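Spondin-1 (Homo sapiens, PDB 2ZOU) is a secreted extracellular-matrix glycoprotein, probably active in cell adhesion, whose reeler domain folds as a beta-sandwich. Local coordinates at residues Arg54-Ile59 with Glu83-Met88; Ala124-Lys129 with Gly138-Lys143; Glu63-Glu66 with Glu70-His73; Tyr41-Ser46 with Val120-Ser125; Leu45-Ala48 with Tyr52-Gly55. All coordinates share one frame; numbering follows the deposited sequence.

Contact 1: residues Arg54-Ile59 with Glu83-Met88; sequences RGFTLI and EETQFM. With EDO (1,2-ethanediol), chain D.
Phe56 and Thr85 mark the closest approach of the two backbones, their CA atoms 9.3 Å apart, too far for direct pairing of the strands. Strands 55-62 and 85-88 belong to the same antiparallel sheet of the reeler beta-sandwich, but strand 95-97 lies between them, so the two meet through side chains, chiefly the long phenylalanine. At the far end of its ring, CZ meets the methyl CG2 of Thr85 at 3.8 Å. The methyl sits at the ring edge, near its plane, rather than over a face. With chi1 at 77°, CG of Phe56 is held between its own N and carbonyl carbon, which sends the ring into the sandwich, where it also touches Val95 and Ile106. Phe56 was modelled in two conformers; the distances are those of one. A threonine suits the other end because it offers two different branches: CG2 meets the ring, while OG1 is hydrogen-bonded to Asp81 O, which satisfies the buried hydroxyl. The side chain also touches Ile79 and Ile106. A 1,2-ethanediol, probably from the crystallisation liquor, is held by Ser125 OG and by Thr57, whose OG1 hydrogen-bonds its O2 at 2.7 Å.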
# COMPACT_ATOMS: atom_id res chain seq x y z
N ARG A 54 1.19 8.58 12.16
CA ARG A 54 1.23 7.76 13.36
C ARG A 54 0.66 6.37 13.08
O ARG A 54 0.84 5.44 13.86
CB ARG A 54 0.47 8.44 14.50
CG ARG A 54 1.20 9.65 15.06
CD ARG A 54 0.48 10.28 16.25
NE ARG A 54 -0.85 10.78 15.88
CZ ARG A 54 -2.00 10.24 16.27
NH1 ARG A 54 -2.03 9.18 17.07
NH2 ARG A 54 -3.14 10.78 15.85
N GLY A 55 -0.02 6.24 11.95
CA GLY A 55 -0.60 4.97 11.52
C GLY A 55 -0.85 4.96 10.03
O GLY A 55 -0.96 6.01 9.38
N PHE A 56 -0.94 3.77 9.46
CA PHE A 56 -1.19 3.62 8.03
C PHE A 56 -1.80 2.26 7.74
O PHE A 56 -1.70 1.33 8.56
CB PHE A 56 0.11 3.79 7.21
CG PHE A 56 1.01 2.59 7.25
CD1 PHE A 56 0.92 1.60 6.28
CD2 PHE A 56 1.90 2.42 8.31
CE1 PHE A 56 1.74 0.47 6.36
CE2 PHE A 56 2.72 1.31 8.39
CZ PHE A 56 2.64 0.33 7.42
N THR A 57 -2.43 2.15 6.58
CA THR A 57 -2.88 0.88 6.05
C THR A 57 -2.50 0.83 4.59
O THR A 57 -2.71 1.79 3.85
CB THR A 57 -4.40 0.73 6.15
OG1 THR A 57 -4.81 0.94 7.51
CG2 THR A 57 -4.81 -0.68 5.73
N LEU A 58 -1.97 -0.31 4.16
CA LEU A 58 -1.49 -0.49 2.81
C LEU A 58 -2.03 -1.80 2.23
O LEU A 58 -1.89 -2.85 2.86
CB LEU A 58 0.04 -0.49 2.81
CG LEU A 58 0.75 -0.95 1.55
CD1 LEU A 58 0.44 -0.03 0.40
CD2 LEU A 58 2.24 -1.07 1.76
N ILE A 59 -2.64 -1.71 1.04
CA ILE A 59 -3.20 -2.90 0.35
C ILE A 59 -2.82 -2.91 -1.13
O ILE A 59 -2.36 -1.90 -1.67
CB ILE A 59 -4.74 -3.00 0.53
CG1 ILE A 59 -5.43 -1.76 -0.04
CG2 ILE A 59 -5.07 -3.24 2.00
CD1 ILE A 59 -6.95 -1.80 0.05
N GLU A 83 9.65 -4.20 13.47
CA GLU A 83 9.33 -3.26 14.55
C GLU A 83 8.53 -2.03 14.10
O GLU A 83 8.06 -1.24 14.92
CB GLU A 83 10.60 -2.85 15.33
CG GLU A 83 11.19 -3.96 16.22
CD GLU A 83 10.31 -4.32 17.43
OE1 GLU A 83 9.45 -3.50 17.82
OE2 GLU A 83 10.49 -5.42 17.99
N GLU A 84 8.36 -1.90 12.79
CA GLU A 84 7.62 -0.76 12.25
C GLU A 84 6.30 -1.17 11.60
O GLU A 84 5.35 -0.39 11.57
CB GLU A 84 8.48 0.02 11.24
CG GLU A 84 9.95 0.29 11.66
CD GLU A 84 10.12 1.05 12.99
OE1 GLU A 84 9.16 1.73 13.45
OE2 GLU A 84 11.22 0.98 13.58
N THR A 85 6.24 -2.39 11.07
CA THR A 85 5.10 -2.83 10.28
C THR A 85 4.67 -4.24 10.66
O THR A 85 5.48 -5.05 11.12
CB THR A 85 5.43 -2.81 8.78
OG1 THR A 85 6.48 -3.76 8.52
CG2 THR A 85 5.86 -1.41 8.31
N GLN A 86 3.38 -4.52 10.46
CA GLN A 86 2.84 -5.87 10.66
C GLN A 86 1.61 -6.05 9.80
O GLN A 86 1.09 -5.07 9.26
CB GLN A 86 2.47 -6.10 12.13
CG GLN A 86 1.30 -5.24 12.61
CD GLN A 86 0.89 -5.58 14.03
OE1 GLN A 86 1.69 -5.51 14.95
NE2 GLN A 86 -0.37 -5.97 14.20
N PHE A 87 1.12 -7.27 9.67
CA PHE A 87 -0.17 -7.50 9.03
C PHE A 87 -1.31 -7.21 10.00
O PHE A 87 -1.20 -7.50 11.19
CB PHE A 87 -0.26 -8.91 8.45
CG PHE A 87 0.66 -9.11 7.28
CD1 PHE A 87 0.30 -8.62 6.03
CD2 PHE A 87 1.88 -9.75 7.44
CE1 PHE A 87 1.14 -8.77 4.94
CE2 PHE A 87 2.74 -9.91 6.34
CZ PHE A 87 2.37 -9.40 5.10
N MET A 88 -2.39 -6.65 9.47
CA MET A 88 -3.61 -6.35 10.23
C MET A 88 -4.21 -7.61 10.85
O MET A 88 -4.40 -8.60 10.15
CB MET A 88 -4.67 -5.75 9.30
CG MET A 88 -4.62 -4.28 9.05
SD MET A 88 -6.31 -3.66 8.84
CE MET A 88 -6.72 -3.42 10.55
C1 EDO D . -6.11 5.24 8.88
O1 EDO D . -6.92 4.70 7.83
C2 EDO D . -4.69 4.71 8.76
O2 EDO D . -4.70 3.27 8.79

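Contact 2: residues Ala124-Lys129 with Gly138-Lys143; sequences ASIVQK and GSLTKK. With EDO (1,2-ethanediol), chain D; EDO (1,2-ethanediol), chain F.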
# COMPACT_ATOMS: atom_id res chain seq x y z
N ALA A 124 -2.82 3.28 -0.14
CA ALA A 124 -2.59 3.49 1.27
C ALA A 124 -3.52 4.54 1.85
O ALA A 124 -4.00 5.43 1.14
CB ALA A 124 -1.15 3.88 1.52
N SER A 125 -3.75 4.41 3.14
CA SER A 125 -4.46 5.39 3.96
C SER A 125 -3.55 5.71 5.13
O SER A 125 -2.82 4.82 5.59
CB SER A 125 -5.77 4.78 4.44
OG SER A 125 -6.40 5.63 5.38
N ILE A 126 -3.57 6.95 5.62
CA ILE A 126 -2.76 7.30 6.79
C ILE A 126 -3.53 8.10 7.84
O ILE A 126 -4.59 8.66 7.55
CB ILE A 126 -1.42 8.06 6.44
CG1 ILE A 126 -1.69 9.50 5.98
CG2 ILE A 126 -0.51 7.25 5.47
CD1 ILE A 126 -1.73 10.54 7.08
N VAL A 127 -2.98 8.15 9.05
CA VAL A 127 -3.41 9.12 10.07
C VAL A 127 -2.25 9.96 10.62
O VAL A 127 -1.20 9.41 10.94
CB VAL A 127 -4.23 8.47 11.24
CG1 VAL A 127 -3.46 7.36 11.92
CG2 VAL A 127 -4.66 9.54 12.24
N GLN A 128 -2.45 11.28 10.71
CA GLN A 128 -1.51 12.21 11.35
C GLN A 128 -2.26 12.92 12.48
O GLN A 128 -2.15 12.50 13.63
CB GLN A 128 -0.93 13.23 10.34
CG GLN A 128 0.14 14.19 10.93
CD GLN A 128 0.77 15.15 9.91
OE1 GLN A 128 1.68 15.91 10.26
NE2 GLN A 128 0.28 15.15 8.68
N LYS A 129 -3.02 13.96 12.15
CA LYS A 129 -4.01 14.58 13.04
C LYS A 129 -5.39 14.60 12.38
O LYS A 129 -6.36 15.16 12.91
CB LYS A 129 -3.56 15.99 13.46
CG LYS A 129 -2.29 16.00 14.31
CD LYS A 129 -2.14 17.27 15.09
CE LYS A 129 -0.79 17.32 15.79
NZ LYS A 129 -0.73 18.48 16.72
N GLY A 138 -4.37 9.40 -6.82
CA GLY A 138 -3.78 10.36 -5.92
C GLY A 138 -2.39 9.95 -5.52
O GLY A 138 -1.85 8.95 -6.00
N SER A 139 -1.81 10.71 -4.60
CA SER A 139 -0.42 10.47 -4.25
C SER A 139 -0.20 9.19 -3.43
O SER A 139 0.92 8.71 -3.35
CB SER A 139 0.17 11.69 -3.54
OG SER A 139 -0.54 11.99 -2.34
N LEU A 140 -1.26 8.67 -2.82
CA LEU A 140 -1.18 7.42 -2.06
C LEU A 140 -1.73 6.22 -2.83
O LEU A 140 -2.07 5.20 -2.25
CB LEU A 140 -1.88 7.57 -0.71
CG LEU A 140 -1.09 8.35 0.35
CD1 LEU A 140 -1.92 8.48 1.61
CD2 LEU A 140 0.23 7.71 0.68
N THR A 141 -1.79 6.34 -4.15
CA THR A 141 -2.32 5.27 -5.01
C THR A 141 -1.42 5.11 -6.22
O THR A 141 -1.07 6.09 -6.89
CB THR A 141 -3.76 5.61 -5.43
OG1 THR A 141 -4.54 5.84 -4.25
CG2 THR A 141 -4.41 4.49 -6.29
N LYS A 142 -1.04 3.87 -6.52
CA LYS A 142 -0.21 3.59 -7.69
C LYS A 142 -0.72 2.38 -8.43
O LYS A 142 -0.93 1.33 -7.85
CB LYS A 142 1.26 3.38 -7.30
CG LYS A 142 2.20 3.16 -8.49
CD LYS A 142 2.35 4.37 -9.40
CE LYS A 142 3.20 4.06 -10.65
NZ LYS A 142 2.43 3.52 -11.82
N LYS A 143 -0.94 2.56 -9.73
CA LYS A 143 -1.40 1.49 -10.60
C LYS A 143 -0.22 0.87 -11.31
O LYS A 143 0.61 1.58 -11.88
CB LYS A 143 -2.38 2.06 -11.63
CG LYS A 143 -2.86 1.06 -12.68
CD LYS A 143 -3.54 1.72 -13.87
CE LYS A 143 -4.86 2.37 -13.51
NZ LYS A 143 -5.76 2.37 -14.70
C1 EDO D . -6.11 5.24 8.88
O1 EDO D . -6.92 4.70 7.83
C2 EDO D . -4.69 4.71 8.76
O2 EDO D . -4.70 3.27 8.79
C1 EDO F . -5.15 8.68 -0.75
O1 EDO F . -5.21 7.82 0.39
C2 EDO F . -5.70 10.06 -0.42
O2 EDO F . -5.00 11.05 -1.18
O HOH W 1 -5.22 5.40 -1.46
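Ala124 and Leu140 bring the two backbones together, with CA atoms 5.3 Å apart and one hydrogen bond from Ala124 N to Leu140 O at 2.9 Å. The bond is moderately bent at hydrogen, 150°, while the donor lies almost in line with the carbonyl. A type I turn from Gly138 to Thr141 is closed by Thr141 N on Gly138 O. Gly138 adopts backbone angles that would jam a CB against the preceding carbonyl oxygen, which explains the glycine. The branches of Leu140 divide the apolar work: CD2 lies 4.2 Å from Ala124 CB, and CD1 lies 4.3 Å from Ile126 CG2. Chi1 of -77° sets CG beside the backbone N and opposite the carbonyl carbon, turning the isobutyl end along the neighbouring strand. Phe24, Leu45 and Ile132 complete its surroundings, a place that calls for a branched aliphatic chain, whereas the methyl of Ala124 suits a site covered by Leu140 and by Leu45 of the facing sheet. A serine in place of Leu140 would probably leave the methyls of Ala124 and Ile126 without this cover and put a hydroxyl among apolar groups. A water donates to Ala124 O and to Thr141 OG1, each at 2.9 Å, linking the two strands beside their direct bond. This is an interruption within the beta hairpin of strands 120-127 and 131-144: Ile126 pairs with Ile132 before it, and the type I turn brings the chain back into the edge strand, where Ala124 pairs with Leu140.

Contact 3: residues Glu63-Glu66 with Glu70-His73; sequences ENRE and EEDH. With EDO (1,2-ethanediol), chain C.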
# COMPACT_ATOMS: atom_id res chain seq x y z
N GLU A 63 -7.53 -4.19 -9.99
CA GLU A 63 -8.30 -3.00 -10.37
C GLU A 63 -9.81 -3.23 -10.40
O GLU A 63 -10.28 -4.32 -10.78
CB GLU A 63 -7.84 -2.44 -11.71
CG GLU A 63 -8.20 -0.96 -11.88
CD GLU A 63 -7.64 -0.33 -13.14
OE1 GLU A 63 -7.18 -1.08 -14.04
OE2 GLU A 63 -7.67 0.92 -13.23
N ASN A 64 -10.55 -2.20 -9.99
CA ASN A 64 -12.01 -2.18 -9.95
C ASN A 64 -12.65 -3.14 -8.97
O ASN A 64 -13.82 -3.50 -9.12
CB ASN A 64 -12.61 -2.40 -11.35
CG ASN A 64 -12.08 -1.42 -12.37
OD1 ASN A 64 -11.99 -0.22 -12.11
ND2 ASN A 64 -11.73 -1.93 -13.54
N ARG A 65 -11.87 -3.57 -7.98
CA ARG A 65 -12.38 -4.39 -6.88
C ARG A 65 -12.33 -3.58 -5.60
O ARG A 65 -11.43 -2.76 -5.44
CB ARG A 65 -11.55 -5.67 -6.71
CG ARG A 65 -11.46 -6.53 -7.95
CD ARG A 65 -12.74 -7.31 -8.19
NE ARG A 65 -12.52 -8.34 -9.20
CZ ARG A 65 -11.90 -9.50 -8.98
NH1 ARG A 65 -11.44 -9.80 -7.77
NH2 ARG A 65 -11.76 -10.37 -9.96
N GLU A 66 -13.28 -3.83 -4.71
CA GLU A 66 -13.39 -3.07 -3.46
C GLU A 66 -12.43 -3.56 -2.37
O GLU A 66 -12.00 -2.77 -1.53
CB GLU A 66 -14.83 -3.12 -2.95
CG GLU A 66 -15.24 -1.91 -2.14
CD GLU A 66 -16.71 -1.92 -1.75
OE1 GLU A 66 -17.11 -1.02 -0.98
OE2 GLU A 66 -17.48 -2.80 -2.21
N GLU A 70 -11.33 -12.01 -0.54
CA GLU A 70 -9.95 -12.45 -0.47
C GLU A 70 -9.27 -12.35 -1.83
O GLU A 70 -8.15 -11.85 -1.94
CB GLU A 70 -9.96 -13.89 0.01
CG GLU A 70 -8.60 -14.54 0.09
CD GLU A 70 -8.73 -15.96 0.58
OE1 GLU A 70 -9.32 -16.79 -0.14
OE2 GLU A 70 -8.25 -16.22 1.70
N GLU A 71 -9.96 -12.83 -2.86
CA GLU A 71 -9.40 -12.87 -4.21
C GLU A 71 -9.24 -11.49 -4.85
O GLU A 71 -8.63 -11.40 -5.91
CB GLU A 71 -10.22 -13.79 -5.12
CG GLU A 71 -11.66 -13.35 -5.37
CD GLU A 71 -12.67 -13.96 -4.40
OE1 GLU A 71 -12.28 -14.42 -3.30
OE2 GLU A 71 -13.86 -13.99 -4.76
N ASP A 72 -9.76 -10.44 -4.22
CA ASP A 72 -9.51 -9.07 -4.69
C ASP A 72 -8.07 -8.63 -4.46
O ASP A 72 -7.58 -7.73 -5.14
CB ASP A 72 -10.37 -8.06 -3.94
CG ASP A 72 -11.86 -8.23 -4.19
OD1 ASP A 72 -12.26 -8.95 -5.12
OD2 ASP A 72 -12.63 -7.62 -3.41
N HIS A 73 -7.42 -9.22 -3.47
CA HIS A 73 -6.08 -8.82 -3.07
C HIS A 73 -5.03 -9.53 -3.90
O HIS A 73 -5.05 -10.75 -4.05
CB HIS A 73 -5.92 -9.07 -1.57
CG HIS A 73 -6.73 -8.13 -0.74
ND1 HIS A 73 -8.07 -8.30 -0.49
CD2 HIS A 73 -6.37 -6.98 -0.12
CE1 HIS A 73 -8.51 -7.29 0.26
NE2 HIS A 73 -7.49 -6.48 0.49
C1 EDO C . -15.40 -5.81 -5.04
O1 EDO C . -15.51 -5.25 -6.34
C2 EDO C . -15.07 -7.28 -5.14
O2 EDO C . -15.23 -7.90 -3.88
O HOH W 2 -9.97 -12.06 -8.34
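The guanidinium of Arg65 presents an edge to Asp72, with OD1 tilted about 20° from its plane and Asp72 N and a water oxygen in that plane. The carboxylate plane is turned 61° from the guanidinium, so the two groups meet through a single arm, without the paired bonds of a coplanar bridge. NH1 reaches OD1 at 2.9 Å, making a salt bridge on the anti side of that oxygen. Chi2 of -76° bends the arginine chain so that its methylenes run obliquely past the aspartate, CD 3.5 Å from OD1. NH1 also gives a hydrogen bond to the water at 2.8 Å, and the water passes one on to Glu71 O at 2.9 Å. The other carboxylate oxygen, OD2, accepts from Lys69 N, and Asp68 lies close with like charge, which the arginine probably offsets. An alanine in place of Asp72 would probably leave Arg65 without its counter-charge, its guanidinium free to turn, and Lys69 N without its acceptor. Long, flexible arginine suits the exposed side, short aspartate the buried one. The pair closes a short surface loop between strands 55-62 and 76-79, whose return limb is a single 3-10 turn, with His73 N bonded to Glu70 O.

Contact 4: residues Tyr41-Ser46 with Val120-Ser125; sequences YRVTLS and VILKAS. With EDO (1,2-ethanediol), chain D; EDO (1,2-ethanediol), chain F.
Val43 with Leu122 and Leu45 with Ala124 form two apolar couples in the middle of the reeler beta-sandwich, where strand 40-47 of the four-stranded sheet lies over strand 120-127 of the five-stranded one. The backbones run in the same general sense without pairing. Their CA atoms stand 8.9 Å apart at Val43 and Leu122 and draw in to 8.0 Å at Leu45 and Ala124, consistent with the small alanine there. The four side chains that meet are all hydrocarbon. Val43 directs CG2 at Leu122 CD1, 4.1 Å away, the two chains slanting past one another, and Leu26, Val28 and Trp110 line the same layer. Beta-branched valine is at ease in an extended strand, and the longer leucine supplies the reach across the gap.

Arg42, Ile121 and Lys123, out of phase with these, lie on the outer faces of the sheets. Arg42 is partly exposed and uses NH1 to bond Gln107 OE1 on the adjoining strand 105-111, while Lys123, also partly exposed, lays its chain against Thr141 on the outer surface of the five-stranded sheet. Such long polar chains suit this outer side, since their apolar stems cover neighbouring strands while their ends can meet water. Ile121 faces outward too but is buried there by Thr141, Lys143 and Glu63. Back in the core, Leu45 places CG opposite its backbone N, chi1 -175°, and thereby brings both methyls to the alanine: CD1 and CD2 each lie 4.1 Å from Ala124 CB.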
# COMPACT_ATOMS: atom_id res chain seq x y z
N TYR A 41 9.21 -6.06 -5.36
CA TYR A 41 9.33 -4.61 -5.43
C TYR A 41 9.34 -4.01 -4.05
O TYR A 41 8.64 -4.50 -3.15
CB TYR A 41 8.16 -4.03 -6.24
CG TYR A 41 8.17 -4.49 -7.67
CD1 TYR A 41 8.93 -3.82 -8.62
CD2 TYR A 41 7.46 -5.63 -8.05
CE1 TYR A 41 8.96 -4.26 -9.94
CE2 TYR A 41 7.50 -6.10 -9.36
CZ TYR A 41 8.23 -5.39 -10.31
OH TYR A 41 8.26 -5.90 -11.59
N ARG A 42 10.14 -2.96 -3.85
CA ARG A 42 10.13 -2.29 -2.55
C ARG A 42 9.18 -1.10 -2.60
O ARG A 42 9.40 -0.12 -3.32
CB ARG A 42 11.54 -1.88 -2.10
CG ARG A 42 11.57 -1.45 -0.63
CD ARG A 42 12.96 -1.05 -0.17
NE ARG A 42 13.92 -2.14 -0.25
CZ ARG A 42 14.65 -2.59 0.77
NH1 ARG A 42 14.54 -2.03 1.98
NH2 ARG A 42 15.50 -3.58 0.56
N VAL A 43 8.08 -1.24 -1.86
CA VAL A 43 7.04 -0.22 -1.78
C VAL A 43 7.33 0.68 -0.59
O VAL A 43 7.62 0.19 0.51
CB VAL A 43 5.63 -0.85 -1.65
CG1 VAL A 43 4.54 0.23 -1.59
CG2 VAL A 43 5.37 -1.79 -2.83
N THR A 44 7.26 1.99 -0.79
CA THR A 44 7.54 2.94 0.28
C THR A 44 6.38 3.89 0.47
O THR A 44 5.71 4.30 -0.50
CB THR A 44 8.82 3.74 -0.01
OG1 THR A 44 8.61 4.54 -1.16
CG2 THR A 44 10.00 2.81 -0.24
N LEU A 45 6.14 4.25 1.73
CA LEU A 45 5.16 5.28 2.07
C LEU A 45 5.91 6.34 2.85
O LEU A 45 6.51 6.05 3.87
CB LEU A 45 4.07 4.66 2.96
CG LEU A 45 2.88 5.50 3.37
CD1 LEU A 45 2.20 6.11 2.19
CD2 LEU A 45 1.94 4.58 4.10
N SER A 46 5.89 7.57 2.34
CA SER A 46 6.70 8.64 2.94
C SER A 46 5.92 9.94 3.09
O SER A 46 4.99 10.21 2.32
CB SER A 46 7.88 8.97 2.02
OG SER A 46 8.54 7.84 1.49
N VAL A 120 -2.96 -3.95 -11.14
CA VAL A 120 -3.01 -3.94 -9.69
C VAL A 120 -2.92 -2.49 -9.18
O VAL A 120 -2.17 -1.67 -9.73
CB VAL A 120 -1.86 -4.77 -9.09
CG1 VAL A 120 -1.76 -4.58 -7.59
CG2 VAL A 120 -2.03 -6.24 -9.45
N ILE A 121 -3.71 -2.18 -8.16
CA ILE A 121 -3.67 -0.86 -7.52
C ILE A 121 -3.13 -0.99 -6.11
O ILE A 121 -3.75 -1.63 -5.25
CB ILE A 121 -5.08 -0.21 -7.42
CG1 ILE A 121 -5.88 -0.33 -8.73
CG2 ILE A 121 -4.95 1.24 -6.97
CD1 ILE A 121 -5.31 0.46 -9.91
N LEU A 122 -1.95 -0.40 -5.90
CA LEU A 122 -1.38 -0.29 -4.57
C LEU A 122 -1.95 0.96 -3.96
O LEU A 122 -1.88 2.01 -4.59
CB LEU A 122 0.15 -0.16 -4.66
CG LEU A 122 0.88 -1.34 -5.30
CD1 LEU A 122 2.34 -1.00 -5.55
CD2 LEU A 122 0.78 -2.53 -4.39
N LYS A 123 -2.49 0.85 -2.76
CA LYS A 123 -3.23 1.96 -2.13
C LYS A 123 -2.95 2.05 -0.64
O LYS A 123 -2.89 1.05 0.06
CB LYS A 123 -4.74 1.75 -2.29
CG LYS A 123 -5.36 2.22 -3.58
CD LYS A 123 -6.69 1.55 -3.81
CE LYS A 123 -7.78 2.09 -2.92
NZ LYS A 123 -9.11 1.63 -3.42
N ALA A 124 -2.82 3.28 -0.14
CA ALA A 124 -2.59 3.49 1.27
C ALA A 124 -3.52 4.54 1.85
O ALA A 124 -4.00 5.43 1.14
CB ALA A 124 -1.15 3.88 1.52
N SER A 125 -3.75 4.41 3.14
CA SER A 125 -4.46 5.39 3.96
C SER A 125 -3.55 5.71 5.13
O SER A 125 -2.82 4.82 5.59
CB SER A 125 -5.77 4.78 4.44
OG SER A 125 -6.40 5.63 5.38
C1 EDO D . -6.11 5.24 8.88
O1 EDO D . -6.92 4.70 7.83
C2 EDO D . -4.69 4.71 8.76
O2 EDO D . -4.70 3.27 8.79
C1 EDO F . -5.15 8.68 -0.75
O1 EDO F . -5.21 7.82 0.39
C2 EDO F . -5.70 10.06 -0.42
O2 EDO F . -5.00 11.05 -1.18

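Contact 5: residues Leu45-Ala48 with Tyr52-Gly55; sequences LSAA and YFRG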
# COMPACT_ATOMS: atom_id res chain seq x y z
N LEU A 45 6.14 4.25 1.73
CA LEU A 45 5.16 5.28 2.07
C LEU A 45 5.91 6.34 2.85
O LEU A 45 6.51 6.05 3.87
CB LEU A 45 4.07 4.66 2.96
CG LEU A 45 2.88 5.50 3.37
CD1 LEU A 45 2.20 6.11 2.19
CD2 LEU A 45 1.94 4.58 4.10
N SER A 46 5.89 7.57 2.34
CA SER A 46 6.70 8.64 2.94
C SER A 46 5.92 9.94 3.09
O SER A 46 4.99 10.21 2.32
CB SER A 46 7.88 8.97 2.02
OG SER A 46 8.54 7.84 1.49
N ALA A 47 6.30 10.72 4.10
CA ALA A 47 5.70 12.02 4.36
C ALA A 47 6.70 13.11 4.01
O ALA A 47 7.83 13.05 4.47
CB ALA A 47 5.36 12.13 5.85
N ALA A 48 6.27 14.11 3.25
CA ALA A 48 7.13 15.25 2.97
C ALA A 48 7.27 16.11 4.23
O ALA A 48 6.30 16.32 4.95
CB ALA A 48 6.54 16.08 1.82
N TYR A 52 4.27 13.78 9.20
CA TYR A 52 4.54 12.45 9.69
C TYR A 52 3.22 11.71 9.73
O TYR A 52 2.15 12.33 9.58
CB TYR A 52 5.17 12.51 11.10
CG TYR A 52 4.32 13.29 12.07
CD1 TYR A 52 3.28 12.66 12.78
CD2 TYR A 52 4.51 14.66 12.26
CE1 TYR A 52 2.47 13.37 13.65
CE2 TYR A 52 3.70 15.38 13.13
CZ TYR A 52 2.68 14.73 13.82
OH TYR A 52 1.88 15.42 14.69
N PHE A 53 3.27 10.41 9.92
CA PHE A 53 2.06 9.64 10.17
C PHE A 53 2.26 8.76 11.40
O PHE A 53 3.36 8.29 11.68
CB PHE A 53 1.61 8.84 8.94
CG PHE A 53 2.69 8.01 8.31
CD1 PHE A 53 3.57 8.57 7.37
CD2 PHE A 53 2.83 6.66 8.62
CE1 PHE A 53 4.56 7.80 6.77
CE2 PHE A 53 3.84 5.88 8.05
CZ PHE A 53 4.69 6.44 7.09
N ARG A 54 1.19 8.58 12.16
CA ARG A 54 1.23 7.76 13.36
C ARG A 54 0.66 6.37 13.08
O ARG A 54 0.84 5.44 13.86
CB ARG A 54 0.47 8.44 14.50
CG ARG A 54 1.20 9.65 15.06
CD ARG A 54 0.48 10.28 16.25
NE ARG A 54 -0.85 10.78 15.88
CZ ARG A 54 -2.00 10.24 16.27
NH1 ARG A 54 -2.03 9.18 17.07
NH2 ARG A 54 -3.14 10.78 15.85
N GLY A 55 -0.02 6.24 11.95
CA GLY A 55 -0.60 4.97 11.52
C GLY A 55 -0.85 4.96 10.03
O GLY A 55 -0.96 6.01 9.38
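Phe53 meets the end of strand 40-47 with the rim of its ring, and three successive residues line that edge. CZ lies 3.7 Å from Leu45 O, and CE1 comes up to the CA of Ser46. CD1 is 4.3 Å from Ala47 CB. A flat ring suits this place because its rim can follow three successive residues. Ala47 CB also sits 3.9 Å from Tyr52 N, close to the backbone itself, a closeness that suits the small alanine. Chi1 of 51° holds the phenylalanine CG between its own N and carbonyl carbon and directs the ring back at the strand. Further out, Phe24, Ile106 and Ile126 surround the ring from both sheets. The two backbones are not bonded to each other; each pairs instead with the chain around strand 105-111, Ala47 with Thr104 and Phe53 with Arg103. The Tyr52 side chain leaves the backbone away from 45-48 and packs on Arg102, Gln128 and Lys129. The whole is an inter-sheet connection of a beta-sandwich: the chain leaves one sheet, folds Phe53 into the end of the core, and enters the other through a classic beta bulge in which Arg54 and Gly55 both face Val127.

How the contacts relate
From the N terminus, strand 40-47 opens both contact 4 and contact 5. Contact 5 closes first, across the short connection that carries the chain from the four-stranded sheet to the five-stranded one. Contact 1 then begins on residues Arg54 and Gly55, where contact 5 ends, and its loop encloses contact 3, set at the far end of the sandwich about 25 Å, centre to centre, from contact 5. Contact 4 closes the longest loop, with contacts 1 and 3 nested inside it, and joins the two sheets face to face. Contact 2 starts from its last residues, Ala124 and Ser125, and adds the edge hairpin. Glu63 of contact 3 and Lys143 of contact 2 are linked by a salt bridge.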